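Local coordinates for hypothetical protein Ta0108 (Thermoplasma acidophilum, PDB 1RLK) that probably hydrolyses peptidyl-tRNAs that drop off the ribosome during translation, releasing an N-acyl amino acid and free tRNA, at residues K11-G16 and P91-C96; V29-R34 and G75-I80; M65-M70 and K109-Y114. All coordinates share one frame; numbering follows the deposited sequence. Where two conformers were deposited one is given.

Contact 1 of 3, residues K11-G16 and P91-C96; sequences KDLDMG and PGTITC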
# COMPACT_ATOMS: atom_id res chain seq x y z
N LYS A 11 -12.84 0.95 0.72
CA LYS A 11 -14.02 0.82 -0.14
C LYS A 11 -15.17 1.75 0.30
O LYS A 11 -16.10 1.97 -0.45
CB LYS A 11 -14.51 -0.64 -0.20
CG LYS A 11 -14.96 -1.25 1.14
CD LYS A 11 -15.86 -2.50 0.98
CE LYS A 11 -15.07 -3.75 0.63
NZ LYS A 11 -15.21 -4.85 1.64
N ASP A 12 -15.08 2.29 1.52
CA ASP A 12 -16.12 3.18 2.06
C ASP A 12 -16.03 4.65 1.63
O ASP A 12 -16.82 5.48 2.09
CB ASP A 12 -16.13 3.10 3.60
CG ASP A 12 -14.83 3.59 4.23
OD1 ASP A 12 -13.81 3.66 3.53
OD2 ASP A 12 -14.73 3.91 5.44
N LEU A 13 -15.11 4.99 0.73
CA LEU A 13 -14.93 6.38 0.32
C LEU A 13 -15.61 6.77 -1.00
O LEU A 13 -15.55 7.93 -1.39
CB LEU A 13 -13.44 6.70 0.22
CG LEU A 13 -12.69 6.75 1.54
CD1 LEU A 13 -11.23 7.06 1.25
CD2 LEU A 13 -13.28 7.77 2.51
N ASP A 14 -16.23 5.83 -1.69
CA ASP A 14 -16.99 6.15 -2.91
C ASP A 14 -16.04 6.64 -4.02
O ASP A 14 -16.38 7.51 -4.82
CB ASP A 14 -18.11 7.16 -2.55
CG ASP A 14 -18.94 7.58 -3.73
OD1 ASP A 14 -19.64 6.73 -4.32
OD2 ASP A 14 -18.96 8.77 -4.12
N MET A 15 -14.84 6.07 -4.05
CA MET A 15 -13.85 6.45 -5.06
C MET A 15 -14.13 5.78 -6.41
O MET A 15 -14.39 4.58 -6.48
CB MET A 15 -12.44 6.11 -4.58
CG MET A 15 -12.00 6.95 -3.39
SD MET A 15 -10.30 6.71 -2.91
CE MET A 15 -10.35 5.06 -2.18
N GLY A 16 -14.06 6.57 -7.48
CA GLY A 16 -14.20 6.05 -8.83
C GLY A 16 -12.99 5.23 -9.26
O GLY A 16 -11.96 5.25 -8.60
N PRO A 91 -3.79 18.27 5.30
CA PRO A 91 -3.69 16.95 4.67
C PRO A 91 -5.07 16.40 4.42
O PRO A 91 -5.99 16.82 5.12
CB PRO A 91 -2.97 16.12 5.74
CG PRO A 91 -3.41 16.74 7.01
CD PRO A 91 -3.43 18.22 6.73
N GLY A 92 -5.23 15.52 3.44
CA GLY A 92 -6.54 15.05 3.01
C GLY A 92 -6.93 13.72 3.64
O GLY A 92 -6.35 13.31 4.63
N THR A 93 -7.92 13.07 3.06
CA THR A 93 -8.41 11.79 3.57
C THR A 93 -7.46 10.64 3.27
O THR A 93 -6.86 10.60 2.19
CB THR A 93 -9.75 11.46 2.95
OG1 THR A 93 -10.65 12.53 3.21
CG2 THR A 93 -10.37 10.25 3.61
N ILE A 94 -7.34 9.71 4.23
CA ILE A 94 -6.57 8.48 4.06
C ILE A 94 -7.36 7.54 3.14
O ILE A 94 -8.49 7.19 3.46
CB ILE A 94 -6.30 7.80 5.42
CG1 ILE A 94 -5.32 8.64 6.24
CG2 ILE A 94 -5.75 6.41 5.22
CD1 ILE A 94 -5.08 8.14 7.65
N THR A 95 -6.76 7.18 2.01
CA THR A 95 -7.41 6.39 0.95
C THR A 95 -6.94 4.95 0.90
O THR A 95 -7.72 4.06 0.57
CB THR A 95 -7.16 7.03 -0.44
OG1 THR A 95 -5.76 7.25 -0.67
CG2 THR A 95 -7.78 8.40 -0.52
N CYS A 96 -5.67 4.72 1.18
CA CYS A 96 -5.08 3.41 1.03
C CYS A 96 -3.75 3.31 1.75
O CYS A 96 -3.25 4.30 2.28
CB CYS A 96 -4.91 3.08 -0.46
SG CYS A 96 -3.74 4.14 -1.32

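Contact 2 of 3, residues V29-R34 and G75-I80; sequences VTCAIR and GIVNEI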
# COMPACT_ATOMS: atom_id res chain seq x y z
N VAL A 29 4.42 4.26 -5.66
CA VAL A 29 5.56 5.13 -5.91
C VAL A 29 6.34 5.39 -4.63
O VAL A 29 7.57 5.25 -4.60
CB VAL A 29 5.10 6.46 -6.56
CG1 VAL A 29 6.22 7.50 -6.52
CG2 VAL A 29 4.64 6.19 -8.01
N THR A 30 5.64 5.74 -3.56
CA THR A 30 6.33 6.06 -2.32
C THR A 30 7.03 4.82 -1.76
O THR A 30 8.19 4.89 -1.35
CB THR A 30 5.37 6.67 -1.31
OG1 THR A 30 4.82 7.88 -1.83
CG2 THR A 30 6.11 7.07 -0.02
N CYS A 31 6.34 3.67 -1.76
CA CYS A 31 6.93 2.46 -1.22
C CYS A 31 8.14 2.03 -2.02
O CYS A 31 9.14 1.59 -1.47
CB CYS A 31 5.90 1.33 -1.16
SG CYS A 31 4.69 1.55 0.15
N ALA A 32 8.05 2.16 -3.34
CA ALA A 32 9.10 1.68 -4.24
C ALA A 32 10.37 2.51 -4.06
O ALA A 32 11.46 1.97 -3.97
CB ALA A 32 8.63 1.72 -5.71
N ILE A 33 10.22 3.83 -4.02
CA ILE A 33 11.35 4.74 -3.85
C ILE A 33 12.00 4.58 -2.48
O ILE A 33 13.22 4.50 -2.40
CB ILE A 33 10.91 6.20 -4.13
CG1 ILE A 33 10.68 6.37 -5.63
CG2 ILE A 33 11.97 7.19 -3.62
CD1 ILE A 33 10.23 7.74 -6.08
N ARG A 34 11.21 4.52 -1.41
CA ARG A 34 11.77 4.25 -0.08
C ARG A 34 12.51 2.90 -0.06
O ARG A 34 13.62 2.79 0.48
CB ARG A 34 10.66 4.28 0.97
CG ARG A 34 11.12 3.89 2.37
CD ARG A 34 10.18 4.26 3.48
NE ARG A 34 9.64 5.62 3.34
CZ ARG A 34 8.34 5.94 3.38
NH1 ARG A 34 7.40 5.01 3.55
NH2 ARG A 34 7.99 7.22 3.23
N GLY A 75 8.46 -4.80 10.49
CA GLY A 75 9.53 -4.06 9.87
C GLY A 75 9.36 -3.98 8.37
O GLY A 75 10.35 -3.98 7.62
N ILE A 76 8.11 -3.94 7.92
CA ILE A 76 7.80 -3.88 6.50
C ILE A 76 7.56 -2.43 6.10
O ILE A 76 6.79 -1.70 6.75
CB ILE A 76 6.58 -4.76 6.18
CG1 ILE A 76 6.92 -6.25 6.40
CG2 ILE A 76 6.11 -4.54 4.73
CD1 ILE A 76 5.72 -7.19 6.44
N VAL A 77 8.21 -2.03 5.01
CA VAL A 77 7.97 -0.71 4.42
C VAL A 77 6.50 -0.53 4.12
O VAL A 77 5.85 -1.40 3.53
CB VAL A 77 8.78 -0.52 3.11
CG1 VAL A 77 8.35 0.77 2.37
CG2 VAL A 77 10.28 -0.52 3.40
N ASN A 78 5.96 0.61 4.54
CA ASN A 78 4.56 0.92 4.30
C ASN A 78 4.31 2.41 4.22
O ASN A 78 5.04 3.20 4.84
CB ASN A 78 3.68 0.30 5.39
CG ASN A 78 3.93 0.93 6.76
OD1 ASN A 78 3.21 1.84 7.16
ND2 ASN A 78 4.94 0.43 7.48
N GLU A 79 3.29 2.80 3.47
CA GLU A 79 2.94 4.21 3.33
C GLU A 79 1.44 4.36 3.31
O GLU A 79 0.77 3.82 2.42
CB GLU A 79 3.53 4.78 2.04
CG GLU A 79 3.23 6.25 1.83
CD GLU A 79 4.06 7.18 2.72
OE1 GLU A 79 5.01 6.72 3.43
OE2 GLU A 79 3.76 8.38 2.66
N ILE A 80 0.92 5.09 4.29
CA ILE A 80 -0.44 5.55 4.28
C ILE A 80 -0.56 6.71 3.29
O ILE A 80 0.23 7.65 3.33
CB ILE A 80 -0.88 5.97 5.70
CG1 ILE A 80 -1.18 4.72 6.52
CG2 ILE A 80 -2.09 6.90 5.65
CD1 ILE A 80 -1.36 4.97 7.99
O HOH W 1 8.02 2.50 5.68

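Contact 3 of 3, residues M65-M70 and K109-Y114; sequences MEIKRM and KITGKY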
# COMPACT_ATOMS: atom_id res chain seq x y z
N MET A 65 -5.50 1.02 9.52
CA MET A 65 -4.63 1.25 10.67
C MET A 65 -4.14 -0.07 11.30
O MET A 65 -3.04 -0.15 11.86
CB MET A 65 -5.35 2.13 11.69
CG MET A 65 -5.73 3.52 11.16
SD MET A 65 -4.35 4.35 10.32
CE MET A 65 -3.19 4.42 11.56
N GLU A 66 -4.94 -1.12 11.16
CA GLU A 66 -4.54 -2.44 11.62
C GLU A 66 -3.40 -2.99 10.78
O GLU A 66 -2.46 -3.56 11.29
CB GLU A 66 -5.74 -3.39 11.54
CG GLU A 66 -5.48 -4.78 12.07
CD GLU A 66 -5.24 -4.78 13.57
OE1 GLU A 66 -5.70 -3.84 14.26
OE2 GLU A 66 -4.59 -5.74 14.05
N ILE A 67 -3.48 -2.80 9.47
CA ILE A 67 -2.43 -3.18 8.53
C ILE A 67 -1.13 -2.44 8.88
O ILE A 67 -0.05 -3.04 8.99
CB ILE A 67 -2.91 -2.87 7.08
CG1 ILE A 67 -3.98 -3.87 6.65
CG2 ILE A 67 -1.77 -2.91 6.07
CD1 ILE A 67 -4.77 -3.46 5.43
N LYS A 68 -1.26 -1.13 9.07
CA LYS A 68 -0.16 -0.28 9.48
C LYS A 68 0.50 -0.89 10.72
O LYS A 68 1.69 -1.13 10.73
CB LYS A 68 -0.69 1.14 9.77
CG LYS A 68 0.33 2.10 10.44
CD LYS A 68 1.35 2.54 9.46
CE LYS A 68 2.24 3.68 9.96
NZ LYS A 68 3.68 3.29 9.77
N ARG A 69 -0.30 -1.14 11.75
CA ARG A 69 0.22 -1.72 13.00
C ARG A 69 1.05 -2.98 12.74
O ARG A 69 2.16 -3.12 13.25
CB ARG A 69 -0.91 -2.05 13.98
CG ARG A 69 -0.41 -2.57 15.34
CD ARG A 69 -1.49 -3.09 16.27
NE ARG A 69 -2.18 -4.27 15.74
CZ ARG A 69 -1.65 -5.49 15.64
NH1 ARG A 69 -0.40 -5.75 16.02
NH2 ARG A 69 -2.37 -6.49 15.15
N MET A 70 0.51 -3.89 11.93
CA MET A 70 1.20 -5.15 11.66
C MET A 70 2.45 -4.95 10.84
O MET A 70 3.47 -5.56 11.12
CB MET A 70 0.27 -6.12 10.95
CG MET A 70 -0.97 -6.45 11.74
SD MET A 70 -1.64 -8.00 11.21
CE MET A 70 -3.25 -7.71 11.36
N LYS A 109 0.53 -12.64 5.63
CA LYS A 109 0.23 -12.64 7.08
C LYS A 109 -0.54 -11.40 7.53
O LYS A 109 -1.22 -11.44 8.55
CB LYS A 109 1.52 -12.74 7.91
CG LYS A 109 2.31 -14.00 7.68
CD LYS A 109 3.50 -14.09 8.60
CE LYS A 109 4.23 -15.40 8.38
NZ LYS A 109 5.65 -15.37 8.83
N ILE A 110 -0.42 -10.31 6.78
CA ILE A 110 -1.08 -9.04 7.11
C ILE A 110 -2.36 -8.80 6.30
O ILE A 110 -3.39 -8.43 6.87
CB ILE A 110 -0.09 -7.87 6.85
CG1 ILE A 110 1.12 -8.00 7.76
CG2 ILE A 110 -0.75 -6.50 7.09
CD1 ILE A 110 2.23 -7.02 7.45
N THR A 111 -2.28 -8.99 4.98
CA THR A 111 -3.36 -8.64 4.05
C THR A 111 -4.15 -9.81 3.41
O THR A 111 -5.13 -9.57 2.72
CB THR A 111 -2.82 -7.74 2.91
OG1 THR A 111 -1.58 -8.26 2.41
CG2 THR A 111 -2.49 -6.32 3.44
N GLY A 112 -3.71 -11.04 3.62
CA GLY A 112 -4.33 -12.20 2.97
C GLY A 112 -5.81 -12.36 3.18
O GLY A 112 -6.52 -12.93 2.35
N LYS A 113 -6.30 -11.80 4.29
CA LYS A 113 -7.68 -11.94 4.74
C LYS A 113 -8.63 -11.07 3.94
O LYS A 113 -9.85 -11.33 3.87
CB LYS A 113 -7.79 -11.60 6.24
CG LYS A 113 -6.78 -10.51 6.76
CD LYS A 113 -5.30 -10.97 6.98
CE LYS A 113 -5.06 -12.49 7.01
NZ LYS A 113 -3.65 -12.80 6.69
N TYR A 114 -8.09 -10.04 3.29
CA TYR A 114 -8.91 -9.06 2.60
C TYR A 114 -9.21 -9.50 1.16
O TYR A 114 -8.38 -10.12 0.53
CB TYR A 114 -8.19 -7.70 2.59
CG TYR A 114 -7.91 -7.19 3.98
CD1 TYR A 114 -8.95 -6.73 4.79
CD2 TYR A 114 -6.64 -7.20 4.50
CE1 TYR A 114 -8.71 -6.27 6.07
CE2 TYR A 114 -6.38 -6.74 5.80
CZ TYR A 114 -7.43 -6.27 6.58
OH TYR A 114 -7.19 -5.82 7.87

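Contact 1 of 3, residues K11-G16 and P91-C96
L13 and M15 meet T93 and T95 through matching first torsions: in both L13 and M15, CG stands beside the backbone N and anti to the carbonyl carbon (chi1 -69° and -67°). L13 then extends, with CD1 anti along chi2, whereas M15 bends at chi3 (-71°), placing CE by T95. The setting is the beta-alpha connection of the PTH2 alpha/beta fold. Residues 11-16 link strand 3-10 to helix 17-38, with G16 as N-cap of that helix, and they lie against the entry to strand 94-103, the antiparallel neighbour of strand 3-10.

The two methyls of L13 divide the work. CD2 meets T93 CG2 at 4.0 Å, the two side chains reaching tip to tip, while L13 CD1 lies 3.5 Å from I94 O and 3.9 Å from T95 CA, so it rests on backbone as much as on side chain. M15 crosses T95 at about a right angle and puts SD 3.9 Å from T95 CG2. No hydrogen bond joins the segments directly, and only 165 Å² is buried between them, as befits a surface contact.

Polar links run through R10 instead: its NE makes a salt bridge with D12 OD1, and its NH1 hydrogen-bonds I94 O, the carbonyl that L13 CD1 also touches. T95 OG1 hydrogen-bonds Q23 OE1 of helix 17-38, while CG2 is left to the apolar packing. On the carbonyl side of T95, M15 CE comes within 3.9 Å of T95 O.

Contact 2 of 3, residues V29-R34 and G75-I80
NH1 and NH2 of R34 both donate to a single oxygen of E79: NH1 lies 2.9 Å and NH2 3.0 Å from E79 OE1. The N-H...O angles are 149° (NH1) and 144° (NH2), so each bond of this salt bridge is somewhat bent. OE1 sits in the guanidinium plane at its edge, yet the carboxylate is tilted against that plane, and both nitrogens approach OE1 from the same carboxylate face. The pairing probably offsets the two charges in part.

Water 1 extends this polar patch, accepting from N78 N at 3.0 Å and, weakly, from R34 NH1. N78 itself holds I76 O through ND2 at 2.9 Å, a nearly straight bond back to the chain just ahead of the strand; ND2 also bonds D72 OD1.

Apolar contacts adjoin the ion pair. E79 bends at chi2 (75°), which brings its CD to 3.4 Å from T30 CG2, the two side chains crossing at about a right angle. C31 SG lies 3.8 Å from E79 N and also touches E79 CB. V77 CG1 lies 4.1 Å from R34 CD, against the aliphatic part of the arginine, and also reaches C31.

The axes of segments 29-34 and 78-80 come within 7.8 Å, their directions 148° apart, so this part of helix 17-38 runs roughly antiparallel to the edge strand. G75 ends helix 61-74 in a Schellman motif just before this strand. On the face turned from helix 17-38, N78 packs on A71 of helix 61-74, while strand 94-103 pairs alongside through backbone bonds of V77 and E79.

Contact 3 of 3, residues M65-M70 and K109-Y114
I110 is the central bump: its branched side chain projects at helix 61-74 and fits between I67 and M70, which lie three residues apart on that helix. I110 CG2 faces I67 CG2 at 3.9 Å and also nears M70 CB, to which I110 CG1 is closest at 3.8 Å. I110 CD1 continues onto the M70 backbone, 4.0 Å from its carbonyl carbon. The closest pair of CA atoms, I67 and I110 at 6.2 Å, confirms how near the chains come here.

I67 fills a hollow in return. With CD1 anti along chi2 (165°), its extended branch enters the notch between T111 and Y114, where CD1 is 3.7 Å from Y114 CE2 and 4.2 Å from T111 CG2. The tyrosine ring is met obliquely, tip to tip with the isoleucine. A type I turn from T111 to Y114, with Y114 N bonded to T111 O at 3.1 Å, bends the chain so that the ring closes the far side of this notch; Y114 OH is then held by E63 OE1 of helix 61-74.

No hydrogen bond crosses between the segments, and the 300 Å² buried between them rests on interlocking apolar groups. Beneath, I67 touches A8, V58, I97 and L99, and T111 touches V6 and L99. Two helices packed side by side on one face of a mixed four-stranded sheet form one layer of the alpha/beta fold of the PTH2 family.

Contact 1 is a surface contact of apolar tips at a connecting loop, while contacts 2 and 3 are partly buried and each bury nearly twice its area. Contact 2 adds a salt bridge at the sheet's edge strand; contact 3 is apolar across the segments. Contacts 2 and 3 place helices on opposite faces of the sheet, yet they touch: N78 OD1 lies 3.0 Å from K68 NZ, a probable hydrogen bond, and I76 CD1 lies 3.6 Å from I110 CD1. Contacts 1 and 2 lie on neighbouring strands of the sheet, 94-103 and 78-82, which meet where I94 CG1 is 3.7 Å from I80 CG2. Contacts 1 and 3 do not touch, with nearest atoms about 5 Å apart.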